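Local atomic coordinates of photosystem II assembly protein Ycf48 (Thermosynechococcus elongatus, PDB entry 5OJ5), a protein that probably helps assemble photosystem II at an early stage and replace photodamaged D1, and binds the C-terminal extension of the D1 precursor. Residues S154-T159 with I164-D169; V283-A286 with L292-S295; F249-P252 with E256-G259. One frame throughout, in Å; residues are numbered along the deposited sequence.

Contact 1 of 3, residues S154-T159 with I164-D169; sequences SAEMIT and IYRTKD
M157 and Y165 face each other as a hydrogen-bonded antiparallel pair in the closely packed part of the contact. M157 N reaches Y165 O at 2.9 Å, nearly straight at the hydrogen (170°), and Y165 N returns the bond to M157 O. A155 and T167 repeat the pattern two residues along, where T167 N meets A155 O at 2.9 Å. In the non-hydrogen-bonded pair I158 and I164 the side chains run side by side, CG1 of I158 touching CG1 of I164 at 4.0 Å, and I164 continues onto L177 and V178. These strands, 154-159 and 164-167, are the two middle ones of a four-stranded antiparallel blade of the seven-bladed beta-propeller, joined as a hairpin. A155 and T167 turn their methyl groups to the opposite face, where both also touch W113. On the face of the isoleucines, packing gives way to charge. With CG anti to the backbone N (chi1 -170°), R166 sends its chain past A155 O before bending at chi3, which places OE2 of E156 at the edge of the guanidinium, the two planes turned 40° apart. Their salt bridge is long, OE2 of E156 lying 3.5 Å from NH2 of R166; the other oxygen, OE1, is held by R190 and by the hydroxyl of Y196. Toward the exposed end, OG of S154 still touches CA of K168 (3.5 Å), and a water beside it accepts from S154 OG at 2.7 Å and donates to K168 O; the lysine chain starts against that hydroxyl and then runs extended away.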
loop_
_atom_site.group_PDB
_atom_site.type_symbol
_atom_site.label_atom_id
_atom_site.label_comp_id
_atom_site.label_asym_id
_atom_site.label_seq_id
_atom_site.Cartn_x
_atom_site.Cartn_y
_atom_site.Cartn_z
ATOM N N SER A 154 18.179 9.318 -5.710
ATOM C CA SER A 154 17.248 10.077 -4.891
ATOM C C SER A 154 16.138 9.179 -4.352
ATOM O O SER A 154 15.681 8.239 -5.014
ATOM C CB SER A 154 16.632 11.198 -5.727
ATOM O OG SER A 154 17.551 12.274 -5.966
ATOM N N ALA A 155 15.684 9.511 -3.142
ATOM C CA ALA A 155 14.573 8.779 -2.533
ATOM C C ALA A 155 13.961 9.662 -1.460
ATOM O O ALA A 155 14.608 10.575 -0.932
ATOM C CB ALA A 155 15.027 7.464 -1.924
ATOM N N GLU A 156 12.714 9.375 -1.120
ATOM C CA GLU A 156 12.048 10.011 0.010
ATOM C C GLU A 156 11.575 8.971 0.989
ATOM O O GLU A 156 11.162 7.891 0.609
ATOM C CB GLU A 156 10.944 10.857 -0.425
ATOM C CG GLU A 156 9.964 10.372 -1.274
ATOM C CD GLU A 156 9.187 11.537 -1.901
ATOM O OE1 GLU A 156 7.965 11.420 -1.982
ATOM O OE2 GLU A 156 9.759 12.599 -2.283
ATOM N N MET A 157 11.658 9.321 2.267
ATOM C CA MET A 157 11.308 8.434 3.363
ATOM C C MET A 157 10.363 9.143 4.326
ATOM O O MET A 157 10.542 10.327 4.629
ATOM C CB MET A 157 12.622 8.040 4.107
ATOM C CG MET A 157 12.348 7.172 5.340
ATOM S SD MET A 157 13.761 6.462 6.132
ATOM C CE MET A 157 14.769 7.920 6.470
ATOM N N ILE A 158 9.378 8.409 4.813
ATOM C CA ILE A 158 8.470 8.923 5.835
ATOM C C ILE A 158 8.529 7.972 7.012
ATOM O O ILE A 158 8.459 6.742 6.836
ATOM C CB ILE A 158 7.023 9.072 5.314
ATOM C CG1 ILE A 158 7.065 9.982 4.089
ATOM C CG2 ILE A 158 6.135 9.685 6.408
ATOM C CD1 ILE A 158 5.706 10.493 3.636
ATOM N N THR A 159 8.610 8.534 8.229
ATOM C CA THR A 159 8.581 7.696 9.425
ATOM C C THR A 159 7.170 7.410 9.868
ATOM O O THR A 159 6.207 7.995 9.386
ATOM C CB THR A 159 9.386 8.299 10.579
ATOM O OG1 THR A 159 8.641 9.373 11.145
ATOM C CG2 THR A 159 10.784 8.764 10.136
ATOM N N ILE A 164 9.391 13.506 7.424
ATOM C CA ILE A 164 9.635 13.299 6.001
ATOM C C ILE A 164 11.050 13.763 5.677
ATOM O O ILE A 164 11.431 14.887 6.026
ATOM C CB ILE A 164 8.628 14.075 5.131
ATOM C CG1 ILE A 164 7.196 13.718 5.515
ATOM C CG2 ILE A 164 8.923 13.833 3.645
ATOM C CD1 ILE A 164 6.133 14.444 4.688
ATOM N N TYR A 165 11.813 12.906 5.007
ATOM C CA TYR A 165 13.200 13.157 4.635
ATOM C C TYR A 165 13.416 12.820 3.165
ATOM O O TYR A 165 12.752 11.947 2.609
ATOM C CB TYR A 165 14.143 12.282 5.456
ATOM C CG TYR A 165 14.059 12.597 6.909
ATOM C CD1 TYR A 165 14.937 13.492 7.496
ATOM C CD2 TYR A 165 13.060 12.008 7.703
ATOM C CE1 TYR A 165 14.806 13.833 8.832
ATOM C CE2 TYR A 165 12.931 12.316 9.021
ATOM C CZ TYR A 165 13.801 13.245 9.570
ATOM O OH TYR A 165 13.657 13.533 10.892
ATOM N N ARG A 166 14.397 13.474 2.560
ATOM C CA ARG A 166 14.788 13.162 1.198
ATOM C C ARG A 166 16.302 13.033 1.109
ATOM O O ARG A 166 17.041 13.763 1.760
ATOM C CB ARG A 166 14.299 14.252 0.211
ATOM C CG ARG A 166 14.408 13.964 -1.282
ATOM C CD ARG A 166 13.842 15.127 -2.141
ATOM N NE ARG A 166 12.367 15.123 -2.203
ATOM C CZ ARG A 166 11.600 16.173 -1.939
ATOM N NH1 ARG A 166 12.164 17.316 -1.559
ATOM N NH2 ARG A 166 10.274 16.079 -2.033
ATOM N N THR A 167 16.770 12.092 0.308
ATOM C CA THR A 167 18.173 11.985 -0.066
ATOM C C THR A 167 18.293 12.214 -1.561
ATOM O O THR A 167 17.406 11.842 -2.344
ATOM C CB THR A 167 18.787 10.604 0.311
ATOM O OG1 THR A 167 20.200 10.620 0.097
ATOM C CG2 THR A 167 18.193 9.462 -0.499
ATOM N N LYS A 168 19.443 12.774 -1.941
ATOM C CA LYS A 168 19.828 12.909 -3.342
ATOM C C LYS A 168 21.145 12.211 -3.604
ATOM O O LYS A 168 21.653 12.291 -4.728
ATOM C CB LYS A 168 19.914 14.377 -3.717
ATOM C CG LYS A 168 18.609 15.102 -3.589
ATOM C CD LYS A 168 18.805 16.609 -3.869
ATOM C CE LYS A 168 17.538 17.400 -3.735
ATOM N NZ LYS A 168 17.817 18.859 -3.940
ATOM N N ASP A 169 21.751 11.585 -2.592
ATOM C CA ASP A 169 23.090 11.016 -2.741
ATOM C C ASP A 169 23.110 9.579 -2.238
ATOM O O ASP A 169 24.030 9.143 -1.530
ATOM C CB ASP A 169 24.174 11.875 -2.098
ATOM C CG ASP A 169 24.020 12.071 -0.586
ATOM O OD1 ASP A 169 23.039 11.621 0.022
ATOM O OD2 ASP A 169 24.937 12.712 -0.015
HETATM O O HOH W 1 20.060 12.004 -6.944
#

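Contact 2 of 3, residues V283-A286 with L292-S295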
loop_
_atom_site.group_PDB
_atom_site.type_symbol
_atom_site.label_atom_id
_atom_site.label_comp_id
_atom_site.label_asym_id
_atom_site.label_seq_id
_atom_site.Cartn_x
_atom_site.Cartn_y
_atom_site.Cartn_z
ATOM N N VAL A 283 -12.398 0.134 -10.440
ATOM C CA VAL A 283 -11.917 0.274 -9.074
ATOM C C VAL A 283 -12.131 -1.038 -8.352
ATOM O O VAL A 283 -13.162 -1.683 -8.520
ATOM C CB VAL A 283 -12.703 1.364 -8.318
ATOM C CG1 VAL A 283 -11.886 1.802 -7.097
ATOM C CG2 VAL A 283 -13.053 2.556 -9.227
ATOM N N TRP A 284 -11.148 -1.438 -7.542
ATOM C CA TRP A 284 -11.229 -2.622 -6.706
ATOM C C TRP A 284 -11.197 -2.203 -5.243
ATOM O O TRP A 284 -10.496 -1.265 -4.850
ATOM C CB TRP A 284 -10.102 -3.590 -7.051
ATOM C CG TRP A 284 -10.308 -4.241 -8.378
ATOM C CD1 TRP A 284 -9.976 -3.726 -9.601
ATOM C CD2 TRP A 284 -11.003 -5.474 -8.614
ATOM N NE1 TRP A 284 -10.394 -4.612 -10.590
ATOM C CE2 TRP A 284 -11.018 -5.681 -10.004
ATOM C CE3 TRP A 284 -11.586 -6.429 -7.764
ATOM C CZ2 TRP A 284 -11.595 -6.818 -10.586
ATOM C CZ3 TRP A 284 -12.194 -7.543 -8.342
ATOM C CH2 TRP A 284 -12.166 -7.734 -9.742
ATOM N N LEU A 285 -11.939 -2.946 -4.421
ATOM C CA LEU A 285 -12.118 -2.656 -3.016
ATOM C C LEU A 285 -11.971 -3.963 -2.270
ATOM O O LEU A 285 -12.732 -4.902 -2.503
ATOM C CB LEU A 285 -13.500 -2.011 -2.812
ATOM C CG LEU A 285 -13.885 -1.624 -1.406
ATOM C CD1 LEU A 285 -12.996 -0.527 -0.845
ATOM C CD2 LEU A 285 -15.327 -1.142 -1.418
ATOM N N ALA A 286 -10.952 -4.029 -1.417
ATOM C CA ALA A 286 -10.564 -5.241 -0.714
ATOM C C ALA A 286 -10.857 -5.096 0.764
ATOM O O ALA A 286 -10.623 -4.041 1.345
ATOM C CB ALA A 286 -9.063 -5.486 -0.905
ATOM N N LEU A 292 -14.031 -8.866 -1.744
ATOM C CA LEU A 292 -13.363 -8.197 -2.847
ATOM C C LEU A 292 -14.430 -7.769 -3.830
ATOM O O LEU A 292 -15.163 -8.626 -4.348
ATOM C CB LEU A 292 -12.330 -9.104 -3.504
ATOM C CG LEU A 292 -11.501 -8.445 -4.626
ATOM C CD1 LEU A 292 -10.669 -7.281 -4.101
ATOM C CD2 LEU A 292 -10.580 -9.468 -5.289
ATOM N N LEU A 293 -14.512 -6.467 -4.102
ATOM C CA LEU A 293 -15.531 -5.893 -4.947
ATOM C C LEU A 293 -14.873 -5.102 -6.071
ATOM O O LEU A 293 -13.752 -4.597 -5.938
ATOM C CB LEU A 293 -16.429 -4.946 -4.160
ATOM C CG LEU A 293 -17.027 -5.458 -2.832
ATOM C CD1 LEU A 293 -18.015 -4.392 -2.288
ATOM C CD2 LEU A 293 -17.585 -6.811 -2.833
ATOM N N CYS A 294 -15.622 -4.963 -7.171
ATOM C CA CYS A 294 -15.200 -4.194 -8.315
ATOM C C CYS A 294 -16.311 -3.257 -8.751
ATOM O O CYS A 294 -17.472 -3.658 -8.850
ATOM C CB CYS A 294 -14.803 -5.107 -9.469
ATOM S SG CYS A 294 -14.339 -4.304 -10.981
ATOM N N SER A 295 -15.931 -2.023 -9.041
ATOM C CA SER A 295 -16.813 -1.065 -9.688
ATOM C C SER A 295 -16.264 -0.761 -11.068
ATOM O O SER A 295 -15.058 -0.522 -11.234
ATOM C CB SER A 295 -16.857 0.214 -8.848
ATOM O OG SER A 295 -17.576 1.215 -9.580
#
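Two first torsions bring W284 and C294 together: the indole CG lies anti to the carbonyl carbon (chi1 -71°), while SG of C294 lies anti to its own N (chi1 177°). With chi2 at 84°, the indole leans across to the neighbouring strand and presents one face to the cysteine. CB of C294 sits 3.6 Å from the centroid of the W284 six-membered ring, almost on the ring normal, in a CH-pi contact. SG follows over the same face as a sulfur-aromatic contact, 4.0 Å from that centroid. L292 approaches from a different direction: its CG meets W284 CE3 at 3.7 Å near the ring plane, so the leucine borders the edge of the indole while the cysteine lies over a face. CD1 of L292 also reaches CB of A286 at 4.0 Å.

The backbone beneath is an antiparallel hairpin, strands 283-287 and 292-295, which forms the middle of a four-stranded blade in the seven-bladed propeller. Its hydrogen-bonded pairs are V283 with S295 and L285 with L293. S295 N to V283 O is 2.8 Å, and L285 and L293 exchange a matching pair of bonds. On the face opposite the indole, CD2 of L285 and CD1 of L293 are 4.3 Å apart, and both leucines also pack on F272 of the strand 272-277. The indole NE1 donates to E282, its ring meets W47 edge-to-face, and I318 of the strand 317-320 touches both W284 and A286, joining this blade to the next. At the open end of the hairpin, S295 OG is held by T301 O and G299 N.

Contact 3 of 3, residues F249-P252 with E256-G259; sequences FSDP and ENWG
F249 meets G259 through its backbone: its carbonyl O accepts from G259 N at 3.0 Å, while its own side chain turns away from the partner segment. The peptide leading out of F249 lies against the indole of W258, with F249 C 3.4 Å from W258 CE3. S250 comes next and faces W258 as a non-hydrogen-bonded antiparallel pair. Its CB stands over the centre of the W258 six-membered ring, 3.8 Å from the centroid and within 3° of the ring normal, a CH-pi contact. The indole is carried under the serine because its CG lies anti to the carbonyl carbon (chi1 -76°). S250 OG takes no part in that contact and bonds to L238 N. At D251 the backbone N donates to N257 O at 2.8 Å. The D251 and N257 side chains then run alongside each other, CB to CB at 3.8 Å; in the conformer described, OD2 of D251 accepts from D253 N.

The residues 257-259 thus pair with the end of the strand 246-251 much as a short outer strand would, in a propeller blade whose well-formed sheet has three strands. W258 extends past S250 to touch L238 and M240 of the middle strand 238-242, and its NE1 makes a weak hydrogen bond to Y206 of the strand 205-209; F249 packs on W239 of that middle strand.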
loop_
_atom_site.group_PDB
_atom_site.type_symbol
_atom_site.label_atom_id
_atom_site.label_comp_id
_atom_site.label_asym_id
_atom_site.label_seq_id
_atom_site.Cartn_x
_atom_site.Cartn_y
_atom_site.Cartn_z
ATOM N N PHE A 249 -15.845 9.758 -1.762
ATOM C CA PHE A 249 -14.903 10.418 -2.654
ATOM C C PHE A 249 -15.043 11.924 -2.513
ATOM O O PHE A 249 -16.150 12.452 -2.338
ATOM C CB PHE A 249 -15.191 10.043 -4.118
ATOM C CG PHE A 249 -15.085 8.573 -4.382
ATOM C CD1 PHE A 249 -13.869 8.027 -4.712
ATOM C CD2 PHE A 249 -16.170 7.731 -4.240
ATOM C CE1 PHE A 249 -13.743 6.641 -4.942
ATOM C CE2 PHE A 249 -16.047 6.353 -4.468
ATOM C CZ PHE A 249 -14.822 5.813 -4.816
ATOM N N SER A 250 -13.919 12.623 -2.633
ATOM C CA SER A 250 -13.948 14.067 -2.500
ATOM C C SER A 250 -14.507 14.727 -3.769
ATOM O O SER A 250 -14.507 14.160 -4.870
ATOM C CB SER A 250 -12.555 14.599 -2.154
ATOM O OG SER A 250 -11.648 14.421 -3.211
ATOM N N ASP A 251 -15.003 15.949 -3.574
ATOM C CA ASP A 251 -15.622 16.744 -4.636
ATOM C C ASP A 251 -14.554 17.172 -5.635
ATOM O O ASP A 251 -13.470 17.606 -5.226
ATOM C CB ASP A 251 -16.232 17.978 -3.940
ATOM C CG ASP A 251 -16.688 19.086 -4.903
ATOM O OD1 ASP A 251 -16.935 20.213 -4.415
ATOM O OD2 ASP A 251 -16.816 18.857 -6.117
ATOM N N PRO A 252 -14.801 17.060 -6.943
ATOM C CA PRO A 252 -13.780 17.538 -7.890
ATOM C C PRO A 252 -13.448 19.018 -7.750
ATOM O O PRO A 252 -12.299 19.405 -7.985
ATOM C CB PRO A 252 -14.369 17.185 -9.266
ATOM C CG PRO A 252 -15.810 16.854 -9.011
ATOM C CD PRO A 252 -15.879 16.319 -7.620
ATOM N N GLU A 256 -11.631 19.369 -0.016
ATOM C CA GLU A 256 -12.064 19.271 1.367
ATOM C C GLU A 256 -13.560 19.046 1.513
ATOM O O GLU A 256 -14.021 18.825 2.639
ATOM C CB GLU A 256 -11.588 20.476 2.179
ATOM C CG GLU A 256 -10.077 20.479 2.391
ATOM C CD GLU A 256 -9.536 21.863 2.656
ATOM O OE1 GLU A 256 -8.316 22.089 2.462
ATOM O OE2 GLU A 256 -10.342 22.720 3.075
ATOM N N ASN A 257 -14.312 19.047 0.408
ATOM C CA ASN A 257 -15.719 18.670 0.408
ATOM C C ASN A 257 -15.865 17.221 -0.060
ATOM O O ASN A 257 -15.146 16.759 -0.949
ATOM C CB ASN A 257 -16.560 19.590 -0.488
ATOM C CG ASN A 257 -16.994 20.889 0.217
ATOM O OD1 ASN A 257 -16.793 21.984 -0.316
ATOM N ND2 ASN A 257 -17.599 20.769 1.399
ATOM N N TRP A 258 -16.816 16.520 0.525
ATOM C CA TRP A 258 -16.902 15.079 0.376
ATOM C C TRP A 258 -18.317 14.735 -0.064
ATOM O O TRP A 258 -19.293 15.387 0.330
ATOM C CB TRP A 258 -16.498 14.377 1.692
ATOM C CG TRP A 258 -15.035 14.390 1.897
ATOM C CD1 TRP A 258 -14.260 15.380 2.456
ATOM C CD2 TRP A 258 -14.129 13.420 1.419
ATOM N NE1 TRP A 258 -12.941 15.062 2.399
ATOM C CE2 TRP A 258 -12.825 13.852 1.775
ATOM C CE3 TRP A 258 -14.273 12.180 0.768
ATOM C CZ2 TRP A 258 -11.719 13.130 1.496
ATOM C CZ3 TRP A 258 -13.129 11.475 0.492
ATOM C CH2 TRP A 258 -11.888 11.945 0.883
ATOM N N GLY A 259 -18.407 13.715 -0.899
ATOM C CA GLY A 259 -19.661 13.241 -1.443
ATOM C C GLY A 259 -20.414 12.324 -0.499
ATOM O O GLY A 259 -20.069 12.159 0.672
#

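How the contacts relate
From the N terminus, the chain first reaches contact 1, where 164-169 folds back on 154-159 after a turn of four residues. Next comes contact 3, which closes a three-residue turn after the strand 246-251, and last contact 2, closing five residues between 283-286 and 292-295. The three follow in series; none encloses or crosses another. Each ties neighbouring stretches within a separate blade of the propeller, contacts 1 and 2 joining two middle strands and contact 3 working at the outer margin of its sheet. Contacts 1 and 2 lie on opposite sides of the chain's centre, their centres 32 Å apart, whereas contacts 2 and 3 approach to about 5 Å between nearest atoms without touching.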